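Local coordinates for protein Obg-like ATPase 1 (Schizosaccharomyces pombe, PDB 1NI3) that hydrolyses ATP, and GTP less efficiently, as a magnesium-dependent P-loop ATPase of the Obg family, and negatively regulates the G2/M transition of the cell cycle, at residues Q186-K191 / S209-E214; Q194-T199 / L219-A224; R236-Q241 / K291-K296; V267-R272 / K286-K291. All coordinates share one frame; numbering follows the deposited sequence.

In the fold
The four contacts form two separate pairs, with at least 34 Å between the centres of one pair and those of the other. After the P-loop core has begun, helix 179-199 supplies the first segments of both contact 1 and contact 2. Helix 210-217 returns to it in contact 1, and the loop after that helix returns in contact 2, so the two closures cross along the chain. They pack against a long helical projection, consistent with the coiled-coil insertion of YchF proteins. Past strand 227-232, contact 3 joins the region of helix 235-238 to the start of helix 294-304. Contact 4 closes a shorter loop within that span, helix 267-273 meeting the end of helix 278-287; the two touch and share Lys291.

Contact 1: residues Q186-K191 / S209-E214; sequences QAIIEK and SNREVE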
loop_
_atom_site.group_PDB
_atom_site.type_symbol
_atom_site.label_atom_id
_atom_site.label_comp_id
_atom_site.label_asym_id
_atom_site.label_seq_id
_atom_site.Cartn_x
_atom_site.Cartn_y
_atom_site.Cartn_z
ATOM N N GLN A 186 13.364 -10.418 -24.892
ATOM C CA GLN A 186 14.625 -10.874 -24.328
ATOM C C GLN A 186 15.582 -9.697 -24.179
ATOM O O GLN A 186 16.335 -9.619 -23.213
ATOM C CB GLN A 186 15.236 -11.956 -25.229
ATOM C CG GLN A 186 16.491 -12.611 -24.668
ATOM C CD GLN A 186 16.703 -14.025 -25.193
ATOM O OE1 GLN A 186 17.716 -14.660 -24.902
ATOM N NE2 GLN A 186 15.737 -14.532 -25.952
ATOM N N ALA A 187 15.546 -8.774 -25.133
ATOM C CA ALA A 187 16.422 -7.613 -25.070
ATOM C C ALA A 187 16.046 -6.760 -23.854
ATOM O O ALA A 187 16.915 -6.164 -23.205
ATOM C CB ALA A 187 16.296 -6.793 -26.336
ATOM N N ILE A 188 14.749 -6.715 -23.551
ATOM C CA ILE A 188 14.227 -5.949 -22.430
ATOM C C ILE A 188 14.535 -6.662 -21.119
ATOM O O ILE A 188 15.044 -6.048 -20.179
ATOM C CB ILE A 188 12.714 -5.764 -22.575
ATOM C CG1 ILE A 188 12.440 -4.963 -23.846
ATOM C CG2 ILE A 188 12.138 -5.083 -21.337
ATOM C CD1 ILE A 188 10.982 -4.785 -24.176
ATOM N N ILE A 189 14.225 -7.953 -21.048
ATOM C CA ILE A 189 14.516 -8.694 -19.837
ATOM C C ILE A 189 15.992 -8.492 -19.529
ATOM O O ILE A 189 16.399 -8.435 -18.367
ATOM C CB ILE A 189 14.234 -10.203 -20.005
ATOM C CG1 ILE A 189 12.800 -10.515 -19.587
ATOM C CG2 ILE A 189 15.224 -11.018 -19.163
ATOM C CD1 ILE A 189 11.767 -9.801 -20.378
ATOM N N GLU A 190 16.787 -8.387 -20.587
ATOM C CA GLU A 190 18.221 -8.188 -20.462
ATOM C C GLU A 190 18.495 -6.905 -19.681
ATOM O O GLU A 190 19.309 -6.894 -18.757
ATOM C CB GLU A 190 18.849 -8.090 -21.850
ATOM C CG GLU A 190 20.305 -8.532 -21.926
ATOM C CD GLU A 190 20.472 -10.005 -21.616
ATOM O OE1 GLU A 190 20.825 -10.337 -20.459
ATOM O OE2 GLU A 190 20.240 -10.831 -22.528
ATOM N N LYS A 191 17.816 -5.826 -20.064
ATOM C CA LYS A 191 17.969 -4.540 -19.389
ATOM C C LYS A 191 17.517 -4.656 -17.939
ATOM O O LYS A 191 18.145 -4.100 -17.045
ATOM C CB LYS A 191 17.135 -3.459 -20.091
ATOM C CG LYS A 191 17.693 -2.960 -21.418
ATOM C CD LYS A 191 16.759 -1.918 -22.056
ATOM C CE LYS A 191 16.496 -0.730 -21.133
ATOM N NZ LYS A 191 15.436 0.166 -21.673
ATOM N N SER A 209 9.566 2.212 -20.203
ATOM C CA SER A 209 8.495 2.648 -21.083
ATOM C C SER A 209 7.256 1.826 -20.735
ATOM O O SER A 209 7.349 0.831 -20.009
ATOM C CB SER A 209 8.865 2.384 -22.532
ATOM O OG SER A 209 8.940 0.999 -22.768
ATOM N N ASN A 210 6.098 2.220 -21.257
ATOM C CA ASN A 210 4.873 1.488 -20.969
ATOM C C ASN A 210 5.014 0.003 -21.313
ATOM O O ASN A 210 4.585 -0.864 -20.546
ATOM C CB ASN A 210 3.694 2.124 -21.715
ATOM C CG ASN A 210 3.249 3.429 -21.082
ATOM O OD1 ASN A 210 2.203 3.989 -21.426
ATOM N ND2 ASN A 210 4.047 3.920 -20.144
ATOM N N ARG A 211 5.634 -0.289 -22.451
ATOM C CA ARG A 211 5.850 -1.669 -22.867
ATOM C C ARG A 211 6.726 -2.404 -21.864
ATOM O O ARG A 211 6.418 -3.519 -21.459
ATOM C CB ARG A 211 6.530 -1.689 -24.235
ATOM C CG ARG A 211 6.949 -3.066 -24.695
ATOM C CD ARG A 211 5.744 -3.957 -24.877
ATOM N NE ARG A 211 6.123 -5.217 -25.496
ATOM C CZ ARG A 211 5.770 -6.408 -25.033
ATOM N NH1 ARG A 211 5.024 -6.501 -23.939
ATOM N NH2 ARG A 211 6.172 -7.505 -25.661
ATOM N N GLU A 212 7.830 -1.772 -21.486
ATOM C CA GLU A 212 8.772 -2.356 -20.541
ATOM C C GLU A 212 8.118 -2.580 -19.191
ATOM O O GLU A 212 8.358 -3.592 -18.527
ATOM C CB GLU A 212 9.978 -1.443 -20.386
ATOM C CG GLU A 212 10.751 -1.313 -21.669
ATOM C CD GLU A 212 11.851 -0.287 -21.586
ATOM O OE1 GLU A 212 12.773 -0.335 -22.423
ATOM O OE2 GLU A 212 11.803 0.570 -20.682
ATOM N N VAL A 213 7.285 -1.634 -18.781
ATOM C CA VAL A 213 6.591 -1.765 -17.509
ATOM C C VAL A 213 5.688 -2.987 -17.595
ATOM O O VAL A 213 5.596 -3.787 -16.662
ATOM C CB VAL A 213 5.745 -0.508 -17.211
ATOM C CG1 VAL A 213 4.699 -0.823 -16.150
ATOM C CG2 VAL A 213 6.644 0.617 -16.732
ATOM N N GLU A 214 5.037 -3.121 -18.741
ATOM C CA GLU A 214 4.142 -4.234 -18.992
ATOM C C GLU A 214 4.868 -5.561 -18.822
ATOM O O GLU A 214 4.424 -6.447 -18.088
ATOM C CB GLU A 214 3.605 -4.114 -20.407
ATOM C CG GLU A 214 2.569 -5.119 -20.774
ATOM C CD GLU A 214 2.091 -4.919 -22.172
ATOM O OE1 GLU A 214 2.949 -4.939 -23.081
ATOM O OE2 GLU A 214 0.871 -4.713 -22.359
#
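Lys191 and Glu212 join two helices by a salt bridge whose acid is also half of a capping box, the reciprocal pair of bonds that closes off a helix N terminus. Helix 179-199 and helix 210-217 cross almost at right angles here, their short axes 10.6 Å apart and inclined at 80°. Lys191 NZ donates to Glu212 OE1 at 2.8 Å, arriving on the syn side but 33° out of the carboxylate plane. The second oxygen is used as well: Ser209 N donates to Glu212 OE2 over 2.8 Å, from above that plane. Ser209, the N-cap residue, completes the exchange, its OG accepting from Glu212 N at 3.2 Å in a nearly straight bond. Two backbone N-H groups at the helix start are thereby satisfied by side chains, and each carboxylate oxygen has its own donor. Glu212 can serve both because its CG stands beside its own backbone N (chi1 -64°), with an extended chain beyond. Replacing Glu212 by alanine removes the carboxylate, which would probably leave Lys191 without its mate and Ser209 N without this acceptor. Alongside the polar pair, Ile188 CG2 lies 4.0 Å from Glu212 CG, the two side chains meeting at a slant, and Ile188 also touches Ile215 further along the second helix. Trp208 touches Lys191. Arg211 packs its CG 4.4 Å from Ile188 CD1, and its head turns back along its own helix, where NH1 forms a salt bridge with Glu214 OE1 at 2.7 Å, on the anti side but tilted out of the carboxylate plane.

Contact 2: residues Q194-T199 / L219-A224; sequences QYLTET and LYLLTA
Leu196 and Thr223 face each other across two unlike pieces of backbone, their CA atoms 8.8 Å apart. The segment 194-199 belongs to helix 179-199 and widens into a pi-type turn over residues 195-199. The segment 219-224 is mostly irregular: Tyr220 leaves the preceding helix with a positive phi of 41°, and the chain then curls into a short 3-10 turn, in which Ala224 N bonds to Leu221 O at 3.2 Å. No hydrogen bond passes between the segments, so the contact rests on three buried side chains. Leu196 carries it, with one methyl for each partner. Its CD2 meets Thr223 CG2 at 3.5 Å, the two side chains running antiparallel as they pass, while CD1 lies 4.4 Å from Leu221 CD1. The first torsion of Leu196 (chi1 -64°) sets CG beside the backbone N, opposite the carbonyl carbon, and CB itself points toward the other segment. On the threonine, CG2 occupies the crowded position between backbone N and carbonyl carbon. Within the segment 194-199, Thr199 CB sits 3.9 Å above the centre of one face of the Tyr195 ring, and that ring also meets Trp208, with planes at about 60°. Helix 140-168 is touched from both segments: Leu196 rests on Val159, and the two carboxylate oxygens of Asp155 accept from Leu222 N and Thr223 N respectively. Leu222 also touches helix 107-113. The loop ahead of strand 227-232 thus packs against both long helices, 140-168 and 179-199, consistent with the coiled-coil insertion of YchF proteins.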
loop_
_atom_site.group_PDB
_atom_site.type_symbol
_atom_site.label_atom_id
_atom_site.label_comp_id
_atom_site.label_asym_id
_atom_site.label_seq_id
_atom_site.Cartn_x
_atom_site.Cartn_y
_atom_site.Cartn_z
ATOM N N GLN A 194 20.326 -6.219 -16.285
ATOM C CA GLN A 194 21.354 -5.182 -16.298
ATOM C C GLN A 194 21.138 -4.233 -15.121
ATOM O O GLN A 194 22.055 -3.971 -14.351
ATOM C CB GLN A 194 21.250 -4.387 -17.605
ATOM C CG GLN A 194 22.265 -4.746 -18.681
ATOM C CD GLN A 194 23.544 -3.937 -18.548
ATOM O OE1 GLN A 194 23.527 -2.706 -18.652
ATOM N NE2 GLN A 194 24.660 -4.621 -18.318
ATOM N N TYR A 195 19.913 -3.722 -14.998
ATOM C CA TYR A 195 19.559 -2.783 -13.934
ATOM C C TYR A 195 19.767 -3.418 -12.570
ATOM O O TYR A 195 20.564 -2.938 -11.768
ATOM C CB TYR A 195 18.087 -2.339 -14.072
ATOM C CG TYR A 195 17.742 -1.009 -13.412
ATOM C CD1 TYR A 195 17.819 0.188 -14.128
ATOM C CD2 TYR A 195 17.357 -0.944 -12.065
ATOM C CE1 TYR A 195 17.530 1.419 -13.520
ATOM C CE2 TYR A 195 17.061 0.283 -11.451
ATOM C CZ TYR A 195 17.155 1.457 -12.186
ATOM O OH TYR A 195 16.901 2.672 -11.582
ATOM N N LEU A 196 19.045 -4.504 -12.317
ATOM C CA LEU A 196 19.118 -5.210 -11.042
ATOM C C LEU A 196 20.542 -5.519 -10.609
ATOM O O LEU A 196 20.842 -5.573 -9.414
ATOM C CB LEU A 196 18.336 -6.515 -11.126
ATOM C CG LEU A 196 16.843 -6.313 -11.346
ATOM C CD1 LEU A 196 16.184 -7.660 -11.543
ATOM C CD2 LEU A 196 16.239 -5.578 -10.157
ATOM N N THR A 197 21.423 -5.707 -11.578
ATOM C CA THR A 197 22.796 -6.029 -11.266
ATOM C C THR A 197 23.777 -4.865 -11.392
ATOM O O THR A 197 24.503 -4.560 -10.446
ATOM C CB THR A 197 23.247 -7.201 -12.130
ATOM O OG1 THR A 197 22.870 -6.969 -13.496
ATOM C CG2 THR A 197 22.582 -8.470 -11.652
ATOM N N GLU A 198 23.806 -4.224 -12.554
ATOM C CA GLU A 198 24.701 -3.098 -12.779
ATOM C C GLU A 198 24.287 -1.914 -11.915
ATOM O O GLU A 198 24.921 -1.608 -10.903
ATOM C CB GLU A 198 24.667 -2.674 -14.247
ATOM C CG GLU A 198 25.995 -2.818 -14.991
ATOM C CD GLU A 198 26.389 -4.260 -15.175
ATOM O OE1 GLU A 198 25.583 -5.032 -15.742
ATOM O OE2 GLU A 198 27.516 -4.624 -14.779
ATOM N N THR A 199 23.212 -1.253 -12.322
ATOM C CA THR A 199 22.707 -0.094 -11.608
ATOM C C THR A 199 22.539 -0.385 -10.122
ATOM O O THR A 199 22.640 0.522 -9.297
ATOM C CB THR A 199 21.364 0.336 -12.198
ATOM O OG1 THR A 199 21.380 0.122 -13.616
ATOM C CG2 THR A 199 21.113 1.799 -11.927
ATOM N N LEU A 219 6.699 -10.305 -14.343
ATOM C CA LEU A 219 7.718 -11.003 -13.571
ATOM C C LEU A 219 7.484 -10.963 -12.065
ATOM O O LEU A 219 8.211 -11.600 -11.296
ATOM C CB LEU A 219 9.097 -10.429 -13.872
ATOM C CG LEU A 219 9.509 -10.389 -15.342
ATOM C CD1 LEU A 219 10.888 -9.774 -15.449
ATOM C CD2 LEU A 219 9.488 -11.787 -15.925
ATOM N N TYR A 220 6.471 -10.211 -11.654
ATOM C CA TYR A 220 6.123 -10.070 -10.244
ATOM C C TYR A 220 7.354 -9.928 -9.346
ATOM O O TYR A 220 7.455 -10.562 -8.288
ATOM C CB TYR A 220 5.266 -11.264 -9.810
ATOM C CG TYR A 220 4.082 -11.464 -10.715
ATOM C CD1 TYR A 220 4.239 -12.040 -11.964
ATOM C CD2 TYR A 220 2.815 -10.984 -10.364
ATOM C CE1 TYR A 220 3.176 -12.131 -12.844
ATOM C CE2 TYR A 220 1.744 -11.069 -11.246
ATOM C CZ TYR A 220 1.935 -11.646 -12.489
ATOM O OH TYR A 220 0.888 -11.734 -13.376
ATOM N N LEU A 221 8.283 -9.075 -9.765
ATOM C CA LEU A 221 9.517 -8.870 -9.009
ATOM C C LEU A 221 9.281 -8.277 -7.625
ATOM O O LEU A 221 8.391 -7.457 -7.430
ATOM C CB LEU A 221 10.464 -7.961 -9.795
ATOM C CG LEU A 221 10.836 -8.460 -11.192
ATOM C CD1 LEU A 221 11.768 -7.474 -11.866
ATOM C CD2 LEU A 221 11.489 -9.822 -11.077
ATOM N N LEU A 222 10.087 -8.707 -6.668
ATOM C CA LEU A 222 9.986 -8.217 -5.309
ATOM C C LEU A 222 10.277 -6.724 -5.310
ATOM O O LEU A 222 9.565 -5.910 -4.712
ATOM C CB LEU A 222 11.013 -8.924 -4.425
ATOM C CG LEU A 222 10.555 -10.234 -3.790
ATOM C CD1 LEU A 222 11.749 -11.095 -3.447
ATOM C CD2 LEU A 222 9.726 -9.926 -2.551
ATOM N N THR A 223 11.337 -6.389 -6.031
ATOM C CA THR A 223 11.850 -5.033 -6.164
ATOM C C THR A 223 10.979 -4.096 -7.035
ATOM O O THR A 223 11.385 -2.968 -7.350
ATOM C CB THR A 223 13.305 -5.118 -6.704
ATOM O OG1 THR A 223 14.085 -4.038 -6.193
ATOM C CG2 THR A 223 13.334 -5.109 -8.221
ATOM N N ALA A 224 9.785 -4.567 -7.400
ATOM C CA ALA A 224 8.839 -3.792 -8.184
ATOM C C ALA A 224 7.838 -3.110 -7.261
ATOM O O ALA A 224 7.380 -2.020 -7.539
ATOM C CB ALA A 224 8.107 -4.704 -9.163
#

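Contact 3: residues R236-Q241 / K291-K296; sequences RDFLRQ and KSMLPK
Phe238 swings its ring across to the 291-296 segment by placing CG opposite the backbone N (chi1 177°), whereas Met293, present as selenomethionine, tucks CG beside its own N (chi1 -55°) and bends again farther out. The ring atom CZ consequently comes 3.8 Å from Met293 CG, with CE1 at 4.0 Å from the same carbon; the selenium-bearing chain meets the ring at an oblique tilt. Lys291 contributes backbone alone: its O lies at the ring edge, in plane, 3.7 Å from CZ. Around this meeting the backbone changes course on both sides. Phe238 opens a type I beta turn that runs to Gln241, and Ser292, ahead of the turn leading into helix 294-304, makes a capping bond, its OG accepting from Leu294 N at 3.3 Å. Glu270 of helix 267-273 hydrogen-bonds to Ser292 OG and Met293 N. With alanine in place of Phe238 the ring is gone, which is likely to open a gap beside Met293 CG and Lys291 O. The ring also neighbours Met233, predicted to contact ATP. Within the turn, the guanidinium of Arg240 lies with one face toward Asp237, whose OD1 is 2.8 Å from NH2, a pairing of charges without a directed N-H.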
loop_
_atom_site.group_PDB
_atom_site.type_symbol
_atom_site.label_atom_id
_atom_site.label_comp_id
_atom_site.label_asym_id
_atom_site.label_seq_id
_atom_site.Cartn_x
_atom_site.Cartn_y
_atom_site.Cartn_z
ATOM N N ARG A 236 9.478 8.273 23.901
ATOM C CA ARG A 236 10.287 9.419 24.311
ATOM C C ARG A 236 10.859 10.132 23.068
ATOM O O ARG A 236 10.610 11.316 22.867
ATOM C CB ARG A 236 11.413 8.925 25.235
ATOM C CG ARG A 236 12.301 10.001 25.840
ATOM C CD ARG A 236 13.514 9.383 26.531
ATOM N NE ARG A 236 14.459 10.399 26.977
ATOM C CZ ARG A 236 14.169 11.307 27.905
ATOM N NH1 ARG A 236 12.968 11.314 28.485
ATOM N NH2 ARG A 236 15.062 12.232 28.225
ATOM N N ASP A 237 11.600 9.419 22.225
ATOM C CA ASP A 237 12.141 10.070 21.042
ATOM C C ASP A 237 11.065 10.662 20.149
ATOM O O ASP A 237 11.225 11.765 19.611
ATOM C CB ASP A 237 12.980 9.110 20.212
ATOM C CG ASP A 237 14.364 8.941 20.762
ATOM O OD1 ASP A 237 15.016 9.971 21.056
ATOM O OD2 ASP A 237 14.807 7.779 20.885
ATOM N N PHE A 238 9.979 9.917 19.968
ATOM C CA PHE A 238 8.877 10.362 19.111
ATOM C C PHE A 238 8.146 11.582 19.660
ATOM O O PHE A 238 7.698 12.428 18.892
ATOM C CB PHE A 238 7.861 9.230 18.912
ATOM C CG PHE A 238 6.653 9.621 18.091
ATOM C CD1 PHE A 238 6.804 10.045 16.772
ATOM C CD2 PHE A 238 5.371 9.584 18.640
ATOM C CE1 PHE A 238 5.694 10.423 16.003
ATOM C CE2 PHE A 238 4.252 9.962 17.877
ATOM C CZ PHE A 238 4.421 10.383 16.560
ATOM N N LEU A 239 8.020 11.678 20.979
ATOM C CA LEU A 239 7.328 12.813 21.567
ATOM C C LEU A 239 8.194 14.065 21.622
ATOM O O LEU A 239 7.735 15.111 22.069
ATOM C CB LEU A 239 6.821 12.466 22.969
ATOM C CG LEU A 239 5.640 11.494 23.054
ATOM C CD1 LEU A 239 5.180 11.326 24.506
ATOM C CD2 LEU A 239 4.501 12.029 22.197
ATOM N N ARG A 240 9.441 13.971 21.172
ATOM C CA ARG A 240 10.319 15.140 21.184
ATOM C C ARG A 240 10.869 15.404 19.787
ATOM O O ARG A 240 11.823 16.161 19.615
ATOM C CB ARG A 240 11.468 14.936 22.176
ATOM C CG ARG A 240 12.585 14.066 21.659
ATOM C CD ARG A 240 13.555 13.683 22.767
ATOM N NE ARG A 240 14.760 13.070 22.208
ATOM C CZ ARG A 240 15.613 12.314 22.894
ATOM N NH1 ARG A 240 15.402 12.067 24.181
ATOM N NH2 ARG A 240 16.680 11.805 22.293
ATOM N N GLN A 241 10.252 14.766 18.799
ATOM C CA GLN A 241 10.624 14.908 17.399
ATOM C C GLN A 241 12.109 14.864 17.085
ATOM O O GLN A 241 12.567 15.484 16.119
ATOM C CB GLN A 241 10.012 16.190 16.834
ATOM C CG GLN A 241 8.507 16.118 16.684
ATOM C CD GLN A 241 7.916 17.431 16.248
ATOM O OE1 GLN A 241 7.997 18.423 16.967
ATOM N NE2 GLN A 241 7.324 17.451 15.059
ATOM N N LYS A 291 0.470 13.508 17.511
ATOM C CA LYS A 291 -0.670 12.825 16.908
ATOM C C LYS A 291 -0.318 11.424 16.447
ATOM O O LYS A 291 0.828 11.163 16.089
ATOM C CB LYS A 291 -1.187 13.643 15.709
ATOM C CG LYS A 291 -0.187 13.807 14.538
ATOM C CD LYS A 291 -0.755 14.764 13.467
ATOM C CE LYS A 291 0.180 14.982 12.270
ATOM N NZ LYS A 291 -0.467 15.778 11.177
ATOM N N SER A 292 -1.304 10.531 16.431
ATOM C CA SER A 292 -1.064 9.165 15.983
ATOM C C SER A 292 -0.721 9.116 14.498
ATOM O O SER A 292 -1.390 9.754 13.685
ATOM C CB SER A 292 -2.299 8.303 16.225
ATOM O OG SER A 292 -2.158 7.072 15.527
HETATM N N MSE A 293 0.305 8.354 14.146
HETATM C CA MSE A 293 0.707 8.233 12.760
HETATM C C MSE A 293 -0.083 7.212 11.950
HETATM O O MSE A 293 0.030 7.178 10.726
HETATM C CB MSE A 293 2.185 7.874 12.689
HETATM C CG MSE A 293 3.021 8.844 13.421
HETATM SE SE MSE A 293 2.718 10.563 12.596
HETATM C CE MSE A 293 4.333 10.606 11.522
ATOM N N LEU A 294 -0.878 6.375 12.610
ATOM C CA LEU A 294 -1.646 5.375 11.878
ATOM C C LEU A 294 -2.306 5.989 10.660
ATOM O O LEU A 294 -1.950 5.653 9.535
ATOM C CB LEU A 294 -2.724 4.739 12.759
ATOM C CG LEU A 294 -2.125 3.757 13.755
ATOM C CD1 LEU A 294 -3.215 3.046 14.531
ATOM C CD2 LEU A 294 -1.276 2.759 12.982
ATOM N N PRO A 295 -3.242 6.929 10.872
ATOM C CA PRO A 295 -3.918 7.551 9.737
ATOM C C PRO A 295 -2.922 7.816 8.627
ATOM O O PRO A 295 -3.079 7.299 7.537
ATOM C CB PRO A 295 -4.514 8.806 10.345
ATOM C CG PRO A 295 -3.554 9.122 11.462
ATOM C CD PRO A 295 -3.340 7.782 12.072
ATOM N N LYS A 296 -1.890 8.600 8.904
ATOM C CA LYS A 296 -0.886 8.888 7.888
ATOM C C LYS A 296 -0.358 7.602 7.265
ATOM O O LYS A 296 -0.334 7.478 6.038
ATOM C CB LYS A 296 0.290 9.644 8.483
ATOM C CG LYS A 296 1.475 9.793 7.549
ATOM C CD LYS A 296 1.144 10.719 6.390
ATOM C CE LYS A 296 2.389 11.139 5.593
ATOM N NZ LYS A 296 3.334 12.045 6.347
#

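Contact 4: residues V267-R272 / K286-K291; sequences VAFEER and KKLNTK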
loop_
_atom_site.group_PDB
_atom_site.type_symbol
_atom_site.label_atom_id
_atom_site.label_comp_id
_atom_site.label_asym_id
_atom_site.label_seq_id
_atom_site.Cartn_x
_atom_site.Cartn_y
_atom_site.Cartn_z
ATOM N N VAL A 267 5.906 2.493 17.609
ATOM C CA VAL A 267 4.992 1.382 17.856
ATOM C C VAL A 267 4.572 1.321 19.319
ATOM O O VAL A 267 3.446 0.912 19.652
ATOM C CB VAL A 267 5.650 0.047 17.513
ATOM C CG1 VAL A 267 4.718 -1.112 17.865
ATOM C CG2 VAL A 267 6.014 0.019 16.038
ATOM N N ALA A 268 5.492 1.730 20.186
ATOM C CA ALA A 268 5.274 1.748 21.625
ATOM C C ALA A 268 4.166 2.714 21.955
ATOM O O ALA A 268 3.259 2.403 22.725
ATOM C CB ALA A 268 6.563 2.190 22.315
ATOM N N PHE A 269 4.261 3.894 21.350
ATOM C CA PHE A 269 3.290 4.958 21.563
ATOM C C PHE A 269 1.959 4.623 20.927
ATOM O O PHE A 269 0.909 4.802 21.552
ATOM C CB PHE A 269 3.767 6.273 20.948
ATOM C CG PHE A 269 2.772 7.388 21.092
ATOM C CD1 PHE A 269 2.442 7.868 22.349
ATOM C CD2 PHE A 269 2.125 7.925 19.987
ATOM C CE1 PHE A 269 1.450 8.838 22.506
ATOM C CE2 PHE A 269 1.131 8.899 20.137
ATOM C CZ PHE A 269 0.802 9.363 21.396
ATOM N N GLU A 270 1.999 4.171 19.674
ATOM C CA GLU A 270 0.769 3.827 18.982
ATOM C C GLU A 270 0.028 2.845 19.868
ATOM O O GLU A 270 -1.143 3.046 20.195
ATOM C CB GLU A 270 1.064 3.205 17.616
ATOM C CG GLU A 270 1.627 4.159 16.563
ATOM C CD GLU A 270 0.714 5.338 16.268
ATOM O OE1 GLU A 270 -0.519 5.143 16.149
ATOM O OE2 GLU A 270 1.239 6.462 16.132
ATOM N N GLU A 271 0.733 1.792 20.274
ATOM C CA GLU A 271 0.148 0.779 21.134
ATOM C C GLU A 271 -0.565 1.404 22.323
ATOM O O GLU A 271 -1.760 1.190 22.529
ATOM C CB GLU A 271 1.227 -0.198 21.625
ATOM C CG GLU A 271 0.732 -1.213 22.647
ATOM C CD GLU A 271 -0.413 -2.056 22.131
ATOM O OE1 GLU A 271 -0.198 -2.818 21.161
ATOM O OE2 GLU A 271 -1.535 -1.951 22.682
ATOM N N ARG A 272 0.167 2.198 23.095
ATOM C CA ARG A 272 -0.417 2.829 24.283
ATOM C C ARG A 272 -1.659 3.651 23.973
ATOM O O ARG A 272 -2.572 3.729 24.787
ATOM C CB ARG A 272 0.601 3.718 25.035
ATOM C CG ARG A 272 0.097 4.102 26.427
ATOM C CD ARG A 272 1.137 4.794 27.326
ATOM N NE ARG A 272 1.040 6.250 27.289
ATOM C CZ ARG A 272 1.543 6.997 26.321
ATOM N NH1 ARG A 272 2.180 6.410 25.327
ATOM N NH2 ARG A 272 1.398 8.315 26.337
ATOM N N LYS A 286 -3.046 15.903 22.563
ATOM C CA LYS A 286 -2.875 17.351 22.635
ATOM C C LYS A 286 -1.932 17.721 23.772
ATOM O O LYS A 286 -0.998 18.483 23.572
ATOM C CB LYS A 286 -4.222 18.066 22.817
ATOM C CG LYS A 286 -4.164 19.560 22.441
ATOM C CD LYS A 286 -5.553 20.199 22.286
ATOM C CE LYS A 286 -6.353 19.592 21.128
ATOM N NZ LYS A 286 -7.748 20.129 21.035
ATOM N N LYS A 287 -2.174 17.167 24.955
ATOM C CA LYS A 287 -1.335 17.443 26.112
ATOM C C LYS A 287 0.124 17.130 25.821
ATOM O O LYS A 287 1.011 17.859 26.250
ATOM C CB LYS A 287 -1.818 16.637 27.326
ATOM C CG LYS A 287 -3.193 17.084 27.856
ATOM C CD LYS A 287 -3.636 16.332 29.134
ATOM C CE LYS A 287 -3.942 14.853 28.866
ATOM N NZ LYS A 287 -4.427 14.112 30.071
ATOM N N LEU A 288 0.373 16.051 25.085
ATOM C CA LEU A 288 1.739 15.662 24.729
ATOM C C LEU A 288 2.176 16.364 23.457
ATOM O O LEU A 288 3.328 16.260 23.027
ATOM C CB LEU A 288 1.821 14.152 24.531
ATOM C CG LEU A 288 1.869 13.391 25.850
ATOM C CD1 LEU A 288 1.768 11.898 25.603
ATOM C CD2 LEU A 288 3.166 13.742 26.557
ATOM N N ASN A 289 1.235 17.081 22.865
ATOM C CA ASN A 289 1.483 17.806 21.639
ATOM C C ASN A 289 2.029 16.898 20.556
ATOM O O ASN A 289 3.193 17.007 20.153
ATOM C CB ASN A 289 2.459 18.953 21.878
ATOM C CG ASN A 289 2.709 19.757 20.622
ATOM O OD1 ASN A 289 1.772 20.281 20.015
ATOM N ND2 ASN A 289 3.973 19.851 20.214
ATOM N N THR A 290 1.174 16.001 20.080
ATOM C CA THR A 290 1.558 15.072 19.033
ATOM C C THR A 290 0.302 14.388 18.489
ATOM O O THR A 290 -0.806 14.661 18.946
ATOM C CB THR A 290 2.555 14.030 19.581
ATOM O OG1 THR A 290 3.244 13.406 18.491
ATOM C CG2 THR A 290 1.836 12.978 20.417
ATOM N N LYS A 291 0.470 13.508 17.511
ATOM C CA LYS A 291 -0.670 12.825 16.908
ATOM C C LYS A 291 -0.318 11.424 16.447
ATOM O O LYS A 291 0.828 11.163 16.089
ATOM C CB LYS A 291 -1.187 13.643 15.709
ATOM C CG LYS A 291 -0.187 13.807 14.538
ATOM C CD LYS A 291 -0.755 14.764 13.467
ATOM C CE LYS A 291 0.180 14.982 12.270
ATOM N NZ LYS A 291 -0.467 15.778 11.177
#
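Arg272 is gripped at its head by two acids while the same group leans on Leu288. NH1 forms a salt bridge with Glu235 and NH2 another with Glu284, so each terminal nitrogen has its own acid. Leu288 CD1 then touches NH2 from the edge, near the guanidinium plane, at 3.7 Å. The arginine chain starts opposite its backbone N and bends at chi3 (96°), which turns the head to these partners. Asn232 to Glu235 correspond to the G4 motif of GTPases, altered in the YchF subfamily, and the Glu235 bridge therefore probably helps to set the acidic end of that motif. Next to it, Phe269 directs its ring at the same strip of chain. CZ stands 3.9 Å from Thr290 CG2, and CE1 lies 4.4 Å from Leu288 CD1; both methyls approach obliquely. The strip is shaped by a Schellman motif that ends helix 278-287: Asn289 takes a positive phi of 55°, and its N bonds back to Lys286 O at 2.7 Å. Beyond it, Thr290 points its CB toward the 267-272 segment. Leu239 touches both Leu288 and Thr290, while Phe238 of helix 235-238 touches Thr290. Helix 267-273 is thus bounded by the end of helix 278-287 along its Phe269 side and by helix 33-42 where Val267 meets Thr35 and Phe36.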